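Local coordinates for hydrogenase maturation factor (PDB 3VTH), which probably uses carbamoyl phosphate and ATP to carbamoylate the C-terminal cysteine of HypE during maturation of [NiFe]-hydrogenases, at residues Gly24-Val29 against Ser47-Glu52; Gln13-Gly18 against Tyr43-Gly48; Phe28-Ala33 against Lys91-Val96; Val96-Asp101 against Pro150-Lys155. All coordinates share one frame; numbering follows the deposited sequence. Where two conformers were deposited one is given.

Contact 1 (Gly24-Val29 against Ser47-Glu52). With PO4 (phosphate ion), chain E.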
# COMPACT_ATOMS: atom_id res chain seq x y z
N GLY A 24 21.07 -9.92 -8.19
CA GLY A 24 22.43 -10.48 -8.23
C GLY A 24 22.46 -11.99 -8.14
O GLY A 24 23.44 -12.57 -7.66
N PHE A 25 21.41 -12.64 -8.64
CA PHE A 25 21.39 -14.10 -8.66
C PHE A 25 22.40 -14.71 -9.64
O PHE A 25 22.99 -15.74 -9.36
CB PHE A 25 19.98 -14.62 -8.93
CG PHE A 25 19.51 -15.67 -7.96
CD1 PHE A 25 18.23 -15.59 -7.40
CD2 PHE A 25 20.34 -16.74 -7.60
CE1 PHE A 25 17.77 -16.58 -6.51
CE2 PHE A 25 19.90 -17.74 -6.71
CZ PHE A 25 18.62 -17.65 -6.16
N ARG A 26 22.59 -14.08 -10.80
CA ARG A 26 23.57 -14.58 -11.76
C ARG A 26 25.00 -14.54 -11.21
O ARG A 26 25.65 -15.58 -11.20
CB ARG A 26 23.43 -13.90 -13.13
CG ARG A 26 22.17 -14.38 -13.89
CD ARG A 26 21.88 -13.53 -15.11
NE ARG A 26 21.40 -12.18 -14.73
CZ ARG A 26 21.10 -11.22 -15.60
NH1 ARG A 26 21.23 -11.42 -16.92
NH2 ARG A 26 20.67 -10.04 -15.15
N PRO A 27 25.47 -13.38 -10.69
CA PRO A 27 26.81 -13.41 -10.09
C PRO A 27 26.95 -14.33 -8.87
O PRO A 27 27.99 -14.97 -8.72
CB PRO A 27 27.07 -11.94 -9.69
CG PRO A 27 25.74 -11.25 -9.76
CD PRO A 27 24.95 -12.00 -10.80
N PHE A 28 25.92 -14.39 -8.03
CA PHE A 28 25.88 -15.33 -6.90
C PHE A 28 26.10 -16.79 -7.38
O PHE A 28 26.95 -17.49 -6.87
CB PHE A 28 24.54 -15.18 -6.15
CG PHE A 28 24.33 -16.18 -5.04
CD1 PHE A 28 23.32 -17.12 -5.12
CD2 PHE A 28 25.15 -16.17 -3.92
CE1 PHE A 28 23.12 -18.06 -4.10
CE2 PHE A 28 24.96 -17.10 -2.89
CZ PHE A 28 23.93 -18.04 -2.98
N VAL A 29 25.35 -17.21 -8.39
CA VAL A 29 25.45 -18.59 -8.90
C VAL A 29 26.83 -18.83 -9.49
O VAL A 29 27.43 -19.87 -9.25
CB VAL A 29 24.31 -18.89 -9.92
CG1 VAL A 29 24.61 -20.12 -10.79
CG2 VAL A 29 22.98 -19.08 -9.15
N SER A 47 10.95 -16.86 -17.30
CA SER A 47 10.18 -17.41 -16.20
C SER A 47 10.93 -17.37 -14.87
O SER A 47 10.37 -17.71 -13.82
CB SER A 47 9.63 -18.82 -16.55
OG SER A 47 10.68 -19.76 -16.49
N GLY A 48 12.17 -16.92 -14.92
CA GLY A 48 12.99 -16.77 -13.74
C GLY A 48 14.48 -16.94 -13.99
O GLY A 48 15.09 -16.21 -14.78
N LEU A 49 15.05 -17.92 -13.30
CA LEU A 49 16.47 -18.19 -13.39
C LEU A 49 16.67 -19.62 -13.85
O LEU A 49 16.00 -20.53 -13.35
CB LEU A 49 17.17 -17.91 -12.05
CG LEU A 49 18.69 -18.06 -12.07
CD1 LEU A 49 19.36 -16.83 -12.68
CD2 LEU A 49 19.20 -18.32 -10.68
N TYR A 50 17.54 -19.79 -14.84
CA TYR A 50 17.88 -21.09 -15.40
C TYR A 50 19.37 -21.42 -15.15
O TYR A 50 20.27 -20.60 -15.43
CB TYR A 50 17.60 -21.08 -16.89
CG TYR A 50 17.89 -22.37 -17.62
CD1 TYR A 50 19.19 -22.73 -17.95
CD2 TYR A 50 16.85 -23.23 -17.99
CE1 TYR A 50 19.46 -23.91 -18.65
CE2 TYR A 50 17.11 -24.41 -18.67
CZ TYR A 50 18.41 -24.74 -18.99
OH TYR A 50 18.65 -25.91 -19.67
N ILE A 51 19.61 -22.63 -14.65
CA ILE A 51 20.97 -23.09 -14.33
C ILE A 51 21.18 -24.50 -14.87
O ILE A 51 20.29 -25.34 -14.78
CB ILE A 51 21.20 -23.14 -12.79
CG1 ILE A 51 21.01 -21.77 -12.14
CG2 ILE A 51 22.62 -23.66 -12.47
CD1 ILE A 51 20.74 -21.84 -10.63
N GLU A 52 22.36 -24.72 -15.45
CA GLU A 52 22.85 -26.07 -15.78
C GLU A 52 24.20 -26.22 -15.08
O GLU A 52 25.10 -25.39 -15.30
CB GLU A 52 23.05 -26.24 -17.28
CG GLU A 52 21.76 -26.26 -18.11
CD GLU A 52 21.98 -26.54 -19.60
OE1 GLU A 52 23.06 -27.05 -19.98
OE2 GLU A 52 21.05 -26.25 -20.40
P PO4 E . 20.34 -10.69 -11.55
O1 PO4 E . 20.76 -9.39 -10.92
O2 PO4 E . 19.63 -11.56 -10.54
O3 PO4 E . 19.38 -10.39 -12.66
O4 PO4 E . 21.57 -11.42 -12.06
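One face of the F25 ring is covered by CD2 of L49, which sits 3.6 Å from F25 CD2, toward the rim, in a CH-pi contact. The R26 guanidinium has the phosphate ion at its edge, in plane. This is the heart of the acylphosphatase fold, where helix 25-35 packs on strand 48-55, residues 25-29 and 48-52 running at 20° to each other, with the phosphate held at the helix start. A branched leucine suits this place because its two methyls reach different neighbours, CD2 the F25 ring and V29, CD1 the aliphatic CG of R26 at 3.9 Å. The R26 chain bends at chi3 (-71°), which turns NE toward the anion. NE then gives O4 of the phosphate a nearly straight bond of 2.8 Å, NH2 binds O3, and the backbone N of G24, F25 and R26 bind O1, O2 and O4. R26 is the predicted catalytic arginine, and its NH1 is salt-bridged to D152. An alanine here would probably leave D152 OD1 without its salt-bridge partner and the phosphate held by backbone N-H groups without the guanidinium. Further along the helix, V29 and I51 reach tip to tip, CG2 of V29 lying 3.9 Å from CD1 of I51.

Contact 2 (Gln13-Gly18 against Tyr43-Gly48)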
# COMPACT_ATOMS: atom_id res chain seq x y z
N GLN A 13 19.79 -29.73 -14.20
CA GLN A 13 19.18 -28.47 -14.62
C GLN A 13 18.35 -27.97 -13.45
O GLN A 13 17.59 -28.73 -12.86
CB GLN A 13 18.32 -28.68 -15.86
CG GLN A 13 17.50 -27.47 -16.26
CD GLN A 13 16.40 -27.86 -17.22
OE1 GLN A 13 16.60 -28.70 -18.09
NE2 GLN A 13 15.23 -27.26 -17.05
N ILE A 14 18.52 -26.69 -13.11
CA ILE A 14 17.86 -26.07 -11.97
C ILE A 14 17.12 -24.80 -12.41
O ILE A 14 17.71 -23.90 -13.00
CB ILE A 14 18.87 -25.75 -10.82
CG1 ILE A 14 19.63 -27.02 -10.39
CG2 ILE A 14 18.15 -25.11 -9.61
CD1 ILE A 14 20.96 -26.75 -9.67
N ASN A 15 15.82 -24.74 -12.13
CA ASN A 15 15.02 -23.55 -12.42
C ASN A 15 14.53 -22.97 -11.11
O ASN A 15 14.03 -23.70 -10.24
CB ASN A 15 13.81 -23.91 -13.29
CG ASN A 15 14.22 -24.36 -14.66
OD1 ASN A 15 14.39 -23.54 -15.57
ND2 ASN A 15 14.40 -25.65 -14.82
N ILE A 16 14.70 -21.66 -10.96
CA ILE A 16 14.31 -20.98 -9.74
C ILE A 16 13.26 -19.92 -10.09
O ILE A 16 13.43 -19.17 -11.06
CB ILE A 16 15.53 -20.36 -9.04
CG1 ILE A 16 16.67 -21.40 -8.96
CG2 ILE A 16 15.12 -19.77 -7.65
CD1 ILE A 16 17.80 -21.03 -8.08
N PHE A 17 12.19 -19.88 -9.31
CA PHE A 17 11.03 -19.03 -9.59
C PHE A 17 10.74 -18.09 -8.43
O PHE A 17 11.01 -18.43 -7.28
CB PHE A 17 9.79 -19.91 -9.84
CG PHE A 17 9.97 -20.92 -10.94
CD1 PHE A 17 10.20 -22.26 -10.64
CD2 PHE A 17 9.93 -20.54 -12.28
CE1 PHE A 17 10.37 -23.21 -11.67
CE2 PHE A 17 10.10 -21.47 -13.31
CZ PHE A 17 10.32 -22.81 -13.00
N GLY A 18 10.14 -16.95 -8.74
CA GLY A 18 9.80 -15.92 -7.75
C GLY A 18 10.46 -14.61 -8.12
O GLY A 18 10.70 -14.34 -9.30
N TYR A 43 21.61 -18.21 -16.70
CA TYR A 43 21.04 -17.06 -17.40
C TYR A 43 19.63 -16.77 -16.90
O TYR A 43 18.94 -17.65 -16.37
CB TYR A 43 21.04 -17.26 -18.93
CG TYR A 43 20.26 -18.45 -19.46
CD1 TYR A 43 20.90 -19.66 -19.73
CD2 TYR A 43 18.90 -18.36 -19.73
CE1 TYR A 43 20.19 -20.76 -20.25
CE2 TYR A 43 18.17 -19.46 -20.23
CZ TYR A 43 18.83 -20.65 -20.49
OH TYR A 43 18.14 -21.71 -20.98
N ASN A 44 19.22 -15.52 -17.06
CA ASN A 44 17.85 -15.10 -16.83
C ASN A 44 16.99 -15.52 -18.00
O ASN A 44 17.36 -15.28 -19.15
CB ASN A 44 17.77 -13.58 -16.68
CG ASN A 44 18.14 -13.11 -15.29
OD1 ASN A 44 18.07 -11.92 -14.99
ND2 ASN A 44 18.54 -14.05 -14.42
N ASN A 45 15.86 -16.16 -17.73
CA ASN A 45 14.94 -16.45 -18.83
C ASN A 45 13.61 -15.78 -18.52
O ASN A 45 13.52 -15.03 -17.56
CB ASN A 45 14.84 -17.95 -19.14
CG ASN A 45 14.19 -18.76 -18.03
OD1 ASN A 45 13.65 -18.21 -17.07
ND2 ASN A 45 14.22 -20.08 -18.18
N SER A 46 12.58 -16.01 -19.33
CA SER A 46 11.36 -15.25 -19.12
C SER A 46 10.54 -15.75 -17.92
O SER A 46 9.57 -15.12 -17.55
CB SER A 46 10.54 -15.10 -20.41
OG SER A 46 10.33 -16.35 -21.05
N SER A 47 10.95 -16.86 -17.30
CA SER A 47 10.18 -17.41 -16.20
C SER A 47 10.93 -17.37 -14.87
O SER A 47 10.37 -17.71 -13.82
CB SER A 47 9.63 -18.82 -16.55
OG SER A 47 10.68 -19.76 -16.49
N GLY A 48 12.17 -16.92 -14.92
CA GLY A 48 12.99 -16.77 -13.74
C GLY A 48 14.48 -16.94 -13.99
O GLY A 48 15.09 -16.21 -14.78
O HOH W 1 9.24 -16.90 -11.59
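Van der Waals contact between F17 and S47 is the main side-chain contact of this meeting. The F17 ring turns its edge to the turn: CD2 lies 3.3 Å from the carbonyl O of S47, near the ring plane, and CE2 lies 3.7 Å from S47 OG. With CG anti to its own carbonyl carbon (chi1 -56°), F17 reaches from the end of its strand to the turn, and a flat aromatic suits the place because its C-H edge can lie against a carbonyl oxygen. Behind it, the carbonyl O of I16 comes within 3.6 Å of G48 CA. G48 has to be glycine, since a beta carbon there would collide with that oxygen.

The two segments belong to the five-stranded sheet of the acylphosphatase domain, in which strands 10-17 and 39-45 flank strand 48-55; they meet where the chain turns from 39-45 into 48-55.

Hydrogen bonds shape that turn from within. N45 OD1 accepts from S47 N, two residues on, at 3.0 Å, an Asx turn; the donor stands 55° above the carbonyl plane, and asparagine supplies the side-chain carbonyl this needs. G48 N adds a weak bond to the same oxygen, and N45 N binds G48 O.

Water supplies the polar link across the gap. One molecule, in plane at the edge of the F17 ring, accepts from G18 N and donates to S47 O at 2.6 Å.

Contact 3 (Phe28-Ala33 against Lys91-Val96)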
# COMPACT_ATOMS: atom_id res chain seq x y z
N PHE A 28 25.92 -14.39 -8.03
CA PHE A 28 25.88 -15.33 -6.90
C PHE A 28 26.10 -16.79 -7.38
O PHE A 28 26.95 -17.49 -6.87
CB PHE A 28 24.54 -15.18 -6.15
CG PHE A 28 24.33 -16.18 -5.04
CD1 PHE A 28 23.32 -17.12 -5.12
CD2 PHE A 28 25.15 -16.17 -3.92
CE1 PHE A 28 23.12 -18.06 -4.10
CE2 PHE A 28 24.96 -17.10 -2.89
CZ PHE A 28 23.93 -18.04 -2.98
N VAL A 29 25.35 -17.21 -8.39
CA VAL A 29 25.45 -18.59 -8.90
C VAL A 29 26.83 -18.83 -9.49
O VAL A 29 27.43 -19.87 -9.25
CB VAL A 29 24.31 -18.89 -9.92
CG1 VAL A 29 24.61 -20.12 -10.79
CG2 VAL A 29 22.98 -19.08 -9.15
N PHE A 30 27.33 -17.86 -10.24
CA PHE A 30 28.66 -17.98 -10.81
C PHE A 30 29.69 -18.28 -9.72
O PHE A 30 30.54 -19.18 -9.86
CB PHE A 30 29.06 -16.71 -11.57
CG PHE A 30 30.44 -16.76 -12.15
CD1 PHE A 30 31.54 -16.35 -11.40
CD2 PHE A 30 30.65 -17.21 -13.46
CE1 PHE A 30 32.85 -16.40 -11.93
CE2 PHE A 30 31.95 -17.26 -14.01
CZ PHE A 30 33.05 -16.86 -13.25
N ASN A 31 29.60 -17.51 -8.65
CA ASN A 31 30.61 -17.59 -7.61
C ASN A 31 30.52 -18.90 -6.82
O ASN A 31 31.55 -19.51 -6.54
CB ASN A 31 30.57 -16.35 -6.71
CG ASN A 31 31.10 -15.09 -7.42
OD1 ASN A 31 30.41 -14.07 -7.50
ND2 ASN A 31 32.31 -15.18 -7.95
N ILE A 32 29.32 -19.37 -6.50
CA ILE A 32 29.22 -20.65 -5.79
C ILE A 32 29.49 -21.84 -6.74
O ILE A 32 30.06 -22.85 -6.32
CB ILE A 32 27.91 -20.79 -4.96
CG1 ILE A 32 26.66 -20.68 -5.83
CG2 ILE A 32 27.85 -19.70 -3.86
CD1 ILE A 32 25.40 -21.24 -5.16
N ALA A 33 29.17 -21.70 -8.02
CA ALA A 33 29.53 -22.74 -9.00
C ALA A 33 31.06 -22.91 -9.07
O ALA A 33 31.56 -24.04 -9.11
CB ALA A 33 28.97 -22.44 -10.37
N LYS A 91 33.31 -26.94 -20.48
CA LYS A 91 34.70 -26.80 -20.06
C LYS A 91 34.87 -25.77 -18.95
O LYS A 91 35.92 -25.70 -18.30
CB LYS A 91 35.59 -26.45 -21.26
CG LYS A 91 35.65 -27.56 -22.33
CD LYS A 91 37.08 -27.88 -22.73
CE LYS A 91 37.17 -29.27 -23.37
NZ LYS A 91 38.57 -29.66 -23.68
N ASP A 92 33.85 -24.95 -18.74
CA ASP A 92 33.92 -23.92 -17.72
C ASP A 92 32.52 -23.60 -17.21
O ASP A 92 31.55 -24.20 -17.65
CB ASP A 92 34.61 -22.66 -18.27
CG ASP A 92 33.97 -22.14 -19.57
OD1 ASP A 92 34.62 -21.33 -20.27
OD2 ASP A 92 32.84 -22.55 -19.91
N PHE A 93 32.43 -22.65 -16.30
CA PHE A 93 31.13 -22.11 -15.91
C PHE A 93 31.02 -20.65 -16.35
O PHE A 93 31.95 -19.88 -16.15
CB PHE A 93 30.88 -22.23 -14.41
CG PHE A 93 29.46 -21.95 -14.03
CD1 PHE A 93 29.03 -20.66 -13.80
CD2 PHE A 93 28.53 -22.98 -13.98
CE1 PHE A 93 27.71 -20.40 -13.49
CE2 PHE A 93 27.19 -22.73 -13.68
CZ PHE A 93 26.79 -21.44 -13.44
N LYS A 94 29.89 -20.29 -16.95
CA LYS A 94 29.70 -18.95 -17.51
C LYS A 94 28.30 -18.42 -17.25
O LYS A 94 27.32 -19.18 -17.26
CB LYS A 94 29.97 -18.94 -19.02
CG LYS A 94 31.45 -19.05 -19.43
CD LYS A 94 31.57 -19.07 -20.96
CE LYS A 94 32.99 -18.73 -21.43
NZ LYS A 94 33.34 -17.29 -21.14
N ILE A 95 28.20 -17.11 -17.00
CA ILE A 95 26.92 -16.41 -17.11
C ILE A 95 26.72 -16.12 -18.60
O ILE A 95 27.62 -15.54 -19.24
CB ILE A 95 26.91 -15.06 -16.32
CG1 ILE A 95 27.25 -15.30 -14.84
CG2 ILE A 95 25.55 -14.35 -16.47
CD1 ILE A 95 27.58 -14.02 -14.05
N VAL A 96 25.58 -16.53 -19.15
CA VAL A 96 25.31 -16.33 -20.58
C VAL A 96 24.13 -15.38 -20.83
O VAL A 96 23.48 -14.95 -19.87
CB VAL A 96 25.14 -17.68 -21.37
CG1 VAL A 96 26.37 -18.55 -21.20
CG2 VAL A 96 23.88 -18.42 -20.95
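F30 and F93 both hold CG anti to the backbone N (chi1 178° and -168°), and the two side chains slide past each other in opposite directions between helix and strand. The contact packs helix 25-35 of the acylphosphatase fold against strand 93-95, an outermost strand of its five-stranded sheet; the short segments run nearly antiparallel. The F93 side chain sets out toward the helix and makes the largest single share of the packing. The methyl of A33 rests over the centre of one face, its CB 3.5 Å from the ring centroid and only 6° off the normal, a textbook CH-pi contact. Alanine suits this turn of the helix because a single methyl lets the ring come close to the backbone. V29 crosses F93 at about a right angle and brings CG1 to 3.7 Å from F93 CZ. At the ring's edge, in plane, CD2 of F30 lies 3.8 Å from F93 CD1. An alanine in place of F93 would probably open a gap beneath the helix, with the A33 methyl and V29 CG1 left without the aromatic surface they pack on.

F30 spans the border of the contact. Its ring also meets F179, from a loop beyond the domain's sheet, and the rim atom CE2 comes within 3.4 Å of the F93 carbonyl O. The edge of the same ring faces K94 CA. I95 completes the apolar patch beside the ring: a long, branched aliphatic chain suits it, for its tip turns back to the helix and sets CD1 3.9 Å from CB of F30.

Contact 4 (Val96-Asp101 against Pro150-Lys155)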
# COMPACT_ATOMS: atom_id res chain seq x y z
N VAL A 96 25.58 -16.53 -19.15
CA VAL A 96 25.31 -16.33 -20.58
C VAL A 96 24.13 -15.38 -20.83
O VAL A 96 23.48 -14.95 -19.87
CB VAL A 96 25.14 -17.68 -21.37
CG1 VAL A 96 26.37 -18.55 -21.20
CG2 VAL A 96 23.88 -18.42 -20.95
N GLY A 97 23.88 -15.06 -22.10
CA GLY A 97 22.82 -14.13 -22.50
C GLY A 97 21.44 -14.60 -22.07
O GLY A 97 21.19 -15.80 -21.99
N SER A 98 20.55 -13.65 -21.78
CA SER A 98 19.19 -13.97 -21.36
C SER A 98 18.36 -14.54 -22.52
O SER A 98 18.61 -14.24 -23.67
CB SER A 98 18.50 -12.72 -20.81
OG SER A 98 19.14 -12.31 -19.62
N LYS A 99 17.36 -15.37 -22.19
CA LYS A 99 16.51 -15.97 -23.23
C LYS A 99 15.03 -15.67 -22.97
O LYS A 99 14.55 -15.80 -21.84
CB LYS A 99 16.74 -17.49 -23.33
CG LYS A 99 18.20 -17.88 -23.59
CD LYS A 99 18.33 -19.39 -23.90
CE LYS A 99 19.65 -19.72 -24.60
NZ LYS A 99 20.86 -19.23 -23.88
N GLU A 100 14.32 -15.26 -24.02
CA GLU A 100 12.88 -15.04 -23.98
C GLU A 100 12.17 -16.27 -24.55
O GLU A 100 12.24 -16.52 -25.75
CB GLU A 100 12.51 -13.76 -24.76
CG GLU A 100 11.03 -13.60 -25.12
CD GLU A 100 10.13 -13.48 -23.89
OE1 GLU A 100 10.22 -12.45 -23.19
OE2 GLU A 100 9.35 -14.41 -23.64
N ASP A 101 11.55 -17.06 -23.69
CA ASP A 101 10.93 -18.33 -24.00
C ASP A 101 9.44 -18.28 -23.68
O ASP A 101 8.83 -19.27 -23.43
CB ASP A 101 11.59 -19.41 -23.14
CG ASP A 101 11.30 -20.84 -23.60
OD1 ASP A 101 10.90 -21.06 -24.73
OD2 ASP A 101 11.51 -21.76 -22.81
N PRO A 150 13.23 -10.60 -19.74
CA PRO A 150 14.08 -10.89 -18.59
C PRO A 150 14.90 -9.66 -18.20
O PRO A 150 15.36 -8.91 -19.08
CB PRO A 150 15.02 -11.99 -19.10
CG PRO A 150 14.33 -12.62 -20.22
CD PRO A 150 13.49 -11.53 -20.86
N TYR A 151 15.04 -9.45 -16.90
CA TYR A 151 15.78 -8.30 -16.37
C TYR A 151 17.21 -8.29 -16.90
O TYR A 151 17.93 -9.28 -16.82
CB TYR A 151 15.76 -8.31 -14.85
CG TYR A 151 16.61 -7.24 -14.18
CD1 TYR A 151 17.89 -7.54 -13.73
CD2 TYR A 151 16.13 -5.95 -14.00
CE1 TYR A 151 18.69 -6.57 -13.10
CE2 TYR A 151 16.91 -4.96 -13.37
CZ TYR A 151 18.18 -5.29 -12.92
OH TYR A 151 18.95 -4.35 -12.29
N ASP A 152 17.60 -7.16 -17.50
CA ASP A 152 18.96 -6.88 -17.95
C ASP A 152 19.04 -5.37 -18.10
O ASP A 152 18.03 -4.72 -18.29
CB ASP A 152 19.22 -7.52 -19.32
CG ASP A 152 19.73 -8.94 -19.21
OD1 ASP A 152 20.64 -9.21 -18.40
OD2 ASP A 152 19.22 -9.80 -19.96
N ARG A 153 20.25 -4.82 -18.05
CA ARG A 153 20.45 -3.37 -18.21
C ARG A 153 19.74 -2.80 -19.45
O ARG A 153 19.14 -1.73 -19.39
CB ARG A 153 21.95 -3.04 -18.29
CG ARG A 153 22.29 -1.54 -18.10
CD ARG A 153 23.77 -1.36 -18.45
NE ARG A 153 24.31 -0.02 -18.20
CZ ARG A 153 24.92 0.35 -17.08
NH1 ARG A 153 25.04 -0.50 -16.05
NH2 ARG A 153 25.42 1.58 -16.98
N ALA A 154 19.82 -3.53 -20.57
CA ALA A 154 19.23 -3.10 -21.83
C ALA A 154 17.70 -2.96 -21.77
O ALA A 154 17.11 -2.31 -22.64
CB ALA A 154 19.63 -4.08 -22.98
N LYS A 155 17.06 -3.57 -20.78
CA LYS A 155 15.60 -3.44 -20.61
C LYS A 155 15.23 -2.57 -19.41
O LYS A 155 14.16 -2.74 -18.80
CB LYS A 155 14.94 -4.83 -20.51
CG LYS A 155 15.11 -5.68 -21.77
CD LYS A 155 14.22 -6.90 -21.74
CE LYS A 155 14.50 -7.80 -22.96
NZ LYS A 155 13.99 -7.22 -24.22
O HOH W 2 21.41 -10.94 -21.96
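S98 and D152 are joined by a short hydrogen bond, in which S98 OG donates to D152 OD2 at 2.5 Å. S98 holds OG anti to its carbonyl carbon (chi1 -66°), so that the hydroxyl faces the acid. D152 receives the bond on the syn side of OD2, 19° out of the carboxylate plane. Serine fits because its short side chain brings a hydroxyl up to the carboxylate while CB still packs on P150. A water adds a second link: it accepts from S98 N at 2.8 Å and donates to the same OD2, giving that oxygen two donors.

Neither segment is regular helix or strand at the meeting point. Residues 96-101 follow strand 93-95, the last strand of the acylphosphatase sheet, and residues 150-155 lie in a loop between helices 115-121 and 165-171, in the part of the chain that carries the zinc-binding cysteines. The contact therefore ties the acylphosphatase unit to the zinc-finger region. D152 OD1 extends the tie through its salt bridge to R26, the predicted catalytic arginine.

P150 follows a cis peptide bond and lays its ring against three residues. CB meets S98 CB at 3.9 Å, CG meets the carbonyl O of K99 at 3.6 Å, and CD faces E100 OE1 at 4.1 Å. A compact, rigid proline suits the place, offering three ring carbons to a chain running past it. E100 crosses that ring at about a right angle, its chain bent at chi2 (63°); beyond the contact its OE2 accepts from G102 N and its OE1 pairs with R451.

In the fold
Contacts 1, 2 and 3 lie wholly within the acylphosphatase domain and reach one five-stranded sheet, whereas contact 4 leads from its last strand toward the zinc-finger region. Contacts 1 and 2 have centres 7 Å apart and share S47 and G48; contacts 1 and 3 are 9 Å apart and share helix 25-35, with F28 and V29 in common. Contact 4 comes last along the chain and meets contact 3 only at V96, 17 Å away between centres, yet it touches contact 1 through the R26-D152 salt bridge and contact 2 through N44. The predicted active-site pair R26 and N44 is thus bordered by both parts, consistent with a phosphate site lying near their interface.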